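Local coordinates for glycoside hydrolase family 16 protein (Bacteroides ovatus, PDB 7KR6) that acts as a family 16 endo-glucanase, probably cleaving internal bonds of mixed-linkage beta-glucans, and is caught here with a 2-fluoro glucosyl label in its cleft, at residues Phe129-Asp134 against Asp230-Leu235; Gly143-Met148 against Tyr199-Asp204. The protein carries 1 engineered substitution. All coordinates share one frame; numbering follows the deposited sequence.

Contact 1: Phe129-Asp134 against Asp230-Leu235; sequences FWMMGD and DNFYIL. With G2F (2-deoxy-2-fluoro-alpha-D-glucopyranose), chain C.
Trp130 and Tyr233 share a hindered first torsion, CG lodged between the backbone N and the carbonyl carbon (chi1 55° and 63°), and each ring is thereby laid along the opposing strand, over Leu235 and beside Met132 respectively. The indole becomes the middle layer of a sandwich: Leu235 CB sits 3.7 Å from the centroid of its five-membered ring, a CH-pi contact, while the sugar G2F lies over the opposite face, its C6 3.5 Å from Trp130 CE2. Such aromatic platforms for pyranose rings are a recurrent device of carbohydrate-binding clefts. Asn237 takes Trp130 NE1, fixing the rotation of the platform. Next along this face, the Tyr233 ring runs alongside Met132, whose bent chain brings CE to 3.4 Å from Tyr233 OH; a water joins that hydroxyl to Gly133 O. Gly133 itself lets its CA rest 3.8 Å from the centroid of the Phe232 ring, over the face. Just past the last antiparallel pair, a nearly straight bond runs from Asp134 N to Asn231 O at 2.9 Å (175°), and the Asp134 carboxylate is held by Ser106 OG and Gly103 N. On the other face Met131 CE meets Phe232 CB at 3.4 Å. Within the sheet, strand 125-133 is bordered on its other side by strand 144-150, and strand 232-240 by strand 93-107.

Contact 2: Gly143-Met148 against Tyr199-Asp204; sequences GEIDIM and YSLDWD. With G2F (2-deoxy-2-fluoro-alpha-D-glucopyranose), chain C.
Thr167 OG1 is shared between two carbonyls, Asp146 O and, more weakly, Ile147 O, on the strand whose Ile147 and Met148 pack against Leu201 and Tyr199. The strand carries a classic beta bulge: Ile147 and Met148 together face Phe129 of the neighbouring strand, so that both side chains turn into the core of the beta-jelly-roll sandwich characteristic of family 16. Here the arrangement illustrates how one strand can serve two faces. Glu144 and Asp146 look into the cleft, and Glu144 OE1 is covalently joined to G2F C1 at 1.4 Å, consistent with a trapped glycosyl-enzyme intermediate. Ile145, Ile147 and Met148 look the other way, toward strand 199-203. The two strand axes come within 7.4 Å at 140°, too far apart for backbone pairing, and the space is filled by side chains. Ile147 CD1 lies 3.9 Å from Leu201 CB, its chain crossing the leucine at a slant, while Ile145 CD1 approaches Leu201 CD2 by its tip at 4.2 Å. Ile112 of strand 112-117 touches both Ile147 and Leu201. Ser200 points its side chain away from this interface, and its OG is bonded to Glu113 OE2. At the far end Met148 CG stands opposite the backbone N (chi1 171°) and reaches Tyr199 CE1 at 3.5 Å. Two further bends fold the thioether back over the Tyr199 ring: Met148 SD stands 4.8 Å from its centroid, a Met-aromatic contact at some distance, and Met148 CE makes a CH-pi contact 4.1 Å from that centroid, almost directly above it.

How the contacts relate
Contact 2 is nested in the loop closed by contact 1, and their centres are about 9 Å apart. Segments 129-134 and 143-148 are neighbours in one sheet: Met131 N lies 2.8 Å from Ile145 O and Phe129 N 3.0 Å from Met148 O, both probable hydrogen bonds. Contact 1 extends this sheet laterally, to strand 232-240, whereas contact 2 fastens it to the layer behind. Both reach the same sugar, contact 1 with the Trp130 platform and contact 2 with the covalent bond from Glu144, whose side chain also touches Trp130 and Met132. Behind the cleft the contacts meet again, Trp203 setting its ring nearly perpendicular to that of Phe232 and touching Met131.

Contact 1: Phe129-Asp134 against Asp230-Leu235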
# COMPACT_ATOMS: atom_id res chain seq x y z
N PHE A 129 -6.87 -13.71 6.35
CA PHE A 129 -7.15 -14.98 5.66
C PHE A 129 -6.30 -14.93 4.40
O PHE A 129 -6.54 -14.02 3.57
CB PHE A 129 -8.65 -15.05 5.37
CG PHE A 129 -9.11 -16.15 4.44
CD1 PHE A 129 -8.48 -17.40 4.42
CD2 PHE A 129 -10.17 -15.93 3.59
CE1 PHE A 129 -8.95 -18.39 3.56
CE2 PHE A 129 -10.65 -16.92 2.75
CZ PHE A 129 -10.03 -18.15 2.74
N TRP A 130 -5.37 -15.86 4.25
CA TRP A 130 -4.34 -15.70 3.21
C TRP A 130 -3.72 -17.05 2.82
O TRP A 130 -4.13 -18.06 3.34
CB TRP A 130 -3.32 -14.68 3.71
CG TRP A 130 -2.66 -14.93 5.03
CD1 TRP A 130 -3.23 -14.91 6.27
CD2 TRP A 130 -1.25 -15.00 5.25
NE1 TRP A 130 -2.27 -15.02 7.23
CE2 TRP A 130 -1.06 -15.08 6.64
CE3 TRP A 130 -0.13 -15.00 4.41
CZ2 TRP A 130 0.21 -15.10 7.20
CZ3 TRP A 130 1.11 -15.04 4.98
CH2 TRP A 130 1.28 -15.09 6.34
N MET A 131 -2.83 -17.00 1.84
CA MET A 131 -2.27 -18.21 1.23
C MET A 131 -0.81 -17.95 0.90
O MET A 131 -0.46 -16.79 0.57
CB MET A 131 -3.04 -18.58 -0.04
CG MET A 131 -4.47 -18.95 0.19
SD MET A 131 -5.43 -18.97 -1.33
CE MET A 131 -4.44 -19.86 -2.54
N MET A 132 0.03 -18.98 0.98
CA MET A 132 1.41 -18.88 0.44
C MET A 132 1.72 -20.13 -0.38
O MET A 132 1.07 -21.15 -0.18
CB MET A 132 2.49 -18.73 1.51
CG MET A 132 2.51 -17.34 2.17
SD MET A 132 3.89 -17.01 3.28
CE MET A 132 3.36 -17.82 4.77
N GLY A 133 2.70 -20.01 -1.25
CA GLY A 133 3.12 -21.15 -2.08
C GLY A 133 3.62 -22.31 -1.24
O GLY A 133 4.40 -22.13 -0.33
N ASP A 134 3.13 -23.50 -1.57
CA ASP A 134 3.43 -24.78 -0.84
C ASP A 134 4.76 -25.33 -1.39
O ASP A 134 4.72 -26.36 -2.10
CB ASP A 134 2.24 -25.70 -0.99
CG ASP A 134 2.31 -26.96 -0.12
OD1 ASP A 134 2.85 -26.86 0.99
OD2 ASP A 134 1.86 -28.03 -0.61
N ASP A 230 1.15 -22.32 -9.07
CA ASP A 230 1.57 -23.58 -8.40
C ASP A 230 0.69 -23.72 -7.16
O ASP A 230 0.01 -22.75 -6.83
CB ASP A 230 3.07 -23.54 -8.12
CG ASP A 230 3.92 -23.65 -9.39
OD1 ASP A 230 3.97 -24.75 -10.01
OD2 ASP A 230 4.55 -22.65 -9.77
N ASN A 231 0.72 -24.86 -6.49
CA ASN A 231 -0.04 -25.07 -5.26
C ASN A 231 0.28 -24.00 -4.21
O ASN A 231 1.48 -23.70 -3.94
CB ASN A 231 0.23 -26.44 -4.66
CG ASN A 231 -0.30 -27.56 -5.53
OD1 ASN A 231 -1.17 -27.37 -6.37
ND2 ASN A 231 0.28 -28.74 -5.34
N PHE A 232 -0.79 -23.57 -3.54
CA PHE A 232 -0.72 -22.66 -2.37
C PHE A 232 -1.45 -23.34 -1.22
O PHE A 232 -2.50 -23.96 -1.47
CB PHE A 232 -1.36 -21.32 -2.71
CG PHE A 232 -0.47 -20.28 -3.33
CD1 PHE A 232 0.16 -20.51 -4.56
CD2 PHE A 232 -0.27 -19.04 -2.74
CE1 PHE A 232 0.96 -19.53 -5.14
CE2 PHE A 232 0.56 -18.10 -3.31
CZ PHE A 232 1.13 -18.31 -4.53
N TYR A 233 -0.95 -23.17 -0.00
CA TYR A 233 -1.64 -23.56 1.24
C TYR A 233 -2.28 -22.34 1.93
O TYR A 233 -2.10 -21.20 1.47
CB TYR A 233 -0.65 -24.23 2.18
CG TYR A 233 0.49 -23.39 2.66
CD1 TYR A 233 0.38 -22.59 3.81
CD2 TYR A 233 1.71 -23.36 2.01
CE1 TYR A 233 1.44 -21.84 4.30
CE2 TYR A 233 2.77 -22.63 2.49
CZ TYR A 233 2.64 -21.83 3.63
OH TYR A 233 3.69 -21.12 4.11
N ILE A 234 -3.03 -22.64 2.96
CA ILE A 234 -3.98 -21.68 3.59
C ILE A 234 -3.45 -21.28 4.95
O ILE A 234 -2.90 -22.13 5.69
CB ILE A 234 -5.39 -22.29 3.67
CG1 ILE A 234 -5.89 -22.76 2.32
CG2 ILE A 234 -6.37 -21.32 4.31
CD1 ILE A 234 -6.99 -23.83 2.38
N LEU A 235 -3.64 -20.01 5.29
CA LEU A 235 -3.34 -19.50 6.62
C LEU A 235 -4.50 -18.66 7.15
O LEU A 235 -5.21 -18.02 6.34
CB LEU A 235 -2.09 -18.62 6.67
CG LEU A 235 -0.81 -19.25 6.12
CD1 LEU A 235 -0.58 -18.82 4.69
CD2 LEU A 235 0.35 -18.88 6.98
C1 G2F C . 0.86 -10.85 3.59
C2 G2F C . 2.12 -10.34 4.20
C3 G2F C . 2.46 -11.09 5.47
C4 G2F C . 1.31 -10.92 6.43
C5 G2F C . 0.06 -11.54 5.74
C6 G2F C . -1.22 -11.58 6.54
O3 G2F C . 3.69 -10.60 6.01
O4 G2F C . 1.67 -11.60 7.69
O5 G2F C . -0.25 -10.88 4.50
O6 G2F C . -1.49 -10.25 7.11
F2 G2F C . 3.15 -10.36 3.21
O HOH W 1 5.53 -21.02 2.04
O HOH W 2 2.54 -28.76 -3.24
O HOH W 3 4.06 -24.52 -4.81

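Contact 2: Gly143-Met148 against Tyr199-Asp204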
# COMPACT_ATOMS: atom_id res chain seq x y z
N GLY A 143 5.52 -16.69 -2.90
CA GLY A 143 4.27 -16.03 -3.29
C GLY A 143 3.33 -15.94 -2.10
O GLY A 143 3.32 -16.83 -1.23
N GLU A 144 2.57 -14.85 -2.02
CA GLU A 144 1.58 -14.66 -0.96
C GLU A 144 0.34 -14.01 -1.57
O GLU A 144 0.48 -13.01 -2.37
CB GLU A 144 2.13 -13.78 0.15
CG GLU A 144 1.38 -13.86 1.45
CD GLU A 144 0.83 -12.53 1.95
OE1 GLU A 144 1.18 -12.14 3.09
OE2 GLU A 144 0.12 -11.85 1.16
N ILE A 145 -0.82 -14.55 -1.25
CA ILE A 145 -2.14 -13.94 -1.57
C ILE A 145 -2.79 -13.60 -0.25
O ILE A 145 -3.06 -14.50 0.53
CB ILE A 145 -3.04 -14.85 -2.41
CG1 ILE A 145 -2.33 -15.39 -3.65
CG2 ILE A 145 -4.29 -14.09 -2.75
CD1 ILE A 145 -3.09 -16.50 -4.30
N ASP A 146 -2.98 -12.31 -0.01
CA ASP A 146 -3.72 -11.82 1.16
C ASP A 146 -5.15 -11.63 0.69
O ASP A 146 -5.45 -10.62 0.09
CB ASP A 146 -3.03 -10.62 1.76
CG ASP A 146 -3.57 -10.18 3.08
OD1 ASP A 146 -4.31 -10.99 3.71
OD2 ASP A 146 -3.11 -9.04 3.48
N ILE A 147 -6.01 -12.62 0.97
CA ILE A 147 -7.40 -12.60 0.45
C ILE A 147 -8.14 -11.45 1.16
O ILE A 147 -8.78 -10.62 0.51
CB ILE A 147 -8.12 -13.94 0.64
CG1 ILE A 147 -7.44 -15.06 -0.14
CG2 ILE A 147 -9.58 -13.81 0.25
CD1 ILE A 147 -7.93 -16.43 0.23
N MET A 148 -8.01 -11.44 2.47
CA MET A 148 -8.64 -10.37 3.28
C MET A 148 -7.73 -10.11 4.47
O MET A 148 -7.24 -11.03 5.10
CB MET A 148 -10.02 -10.85 3.75
CG MET A 148 -10.75 -9.96 4.79
SD MET A 148 -10.18 -10.12 6.49
CE MET A 148 -10.79 -11.75 6.93
N TYR A 199 -15.75 -14.84 2.68
CA TYR A 199 -14.59 -14.29 1.96
C TYR A 199 -14.23 -15.34 0.91
O TYR A 199 -13.97 -16.47 1.31
CB TYR A 199 -13.44 -13.97 2.94
CG TYR A 199 -13.87 -12.97 3.98
CD1 TYR A 199 -13.76 -11.64 3.70
CD2 TYR A 199 -14.46 -13.34 5.18
CE1 TYR A 199 -14.19 -10.67 4.58
CE2 TYR A 199 -14.93 -12.39 6.08
CZ TYR A 199 -14.77 -11.05 5.78
OH TYR A 199 -15.18 -10.07 6.65
N SER A 200 -14.23 -14.94 -0.37
CA SER A 200 -14.02 -15.85 -1.51
C SER A 200 -12.85 -15.37 -2.36
O SER A 200 -12.69 -14.17 -2.59
CB SER A 200 -15.26 -15.93 -2.34
OG SER A 200 -16.37 -16.26 -1.52
N LEU A 201 -12.07 -16.32 -2.86
CA LEU A 201 -11.03 -16.06 -3.87
C LEU A 201 -11.27 -16.98 -5.05
O LEU A 201 -11.24 -18.22 -4.84
CB LEU A 201 -9.64 -16.34 -3.30
CG LEU A 201 -8.52 -16.25 -4.33
CD1 LEU A 201 -8.23 -14.81 -4.72
CD2 LEU A 201 -7.28 -16.90 -3.83
N ASP A 202 -11.47 -16.40 -6.21
CA ASP A 202 -11.47 -17.10 -7.51
C ASP A 202 -10.06 -17.03 -8.07
O ASP A 202 -9.42 -15.96 -8.00
CB ASP A 202 -12.47 -16.49 -8.46
CG ASP A 202 -13.90 -16.90 -8.20
OD1 ASP A 202 -14.20 -18.12 -8.33
OD2 ASP A 202 -14.72 -15.99 -7.95
N TRP A 203 -9.58 -18.10 -8.68
CA TRP A 203 -8.18 -18.18 -9.12
C TRP A 203 -8.17 -19.00 -10.41
O TRP A 203 -8.67 -20.13 -10.39
CB TRP A 203 -7.37 -18.83 -8.02
CG TRP A 203 -5.92 -19.07 -8.30
CD1 TRP A 203 -5.11 -18.56 -9.27
CD2 TRP A 203 -5.09 -19.88 -7.46
NE1 TRP A 203 -3.83 -18.96 -9.06
CE2 TRP A 203 -3.79 -19.81 -7.98
CE3 TRP A 203 -5.35 -20.64 -6.32
CZ2 TRP A 203 -2.73 -20.49 -7.37
CZ3 TRP A 203 -4.30 -21.32 -5.73
CH2 TRP A 203 -3.00 -21.24 -6.25
N ASP A 204 -7.71 -18.37 -11.49
CA ASP A 204 -7.44 -19.09 -12.76
C ASP A 204 -6.11 -18.61 -13.31
O ASP A 204 -5.43 -17.86 -12.61
CB ASP A 204 -8.62 -18.94 -13.72
CG ASP A 204 -8.85 -17.55 -14.31
OD1 ASP A 204 -7.98 -16.69 -14.21
OD2 ASP A 204 -9.92 -17.37 -14.96
C1 G2F C . 0.86 -10.85 3.59
C2 G2F C . 2.12 -10.34 4.20
C3 G2F C . 2.46 -11.09 5.47
C4 G2F C . 1.31 -10.92 6.43
C5 G2F C . 0.06 -11.54 5.74
C6 G2F C . -1.22 -11.58 6.54
O3 G2F C . 3.69 -10.60 6.01
O4 G2F C . 1.67 -11.60 7.69
O5 G2F C . -0.25 -10.88 4.50
O6 G2F C . -1.49 -10.25 7.11
F2 G2F C . 3.15 -10.36 3.21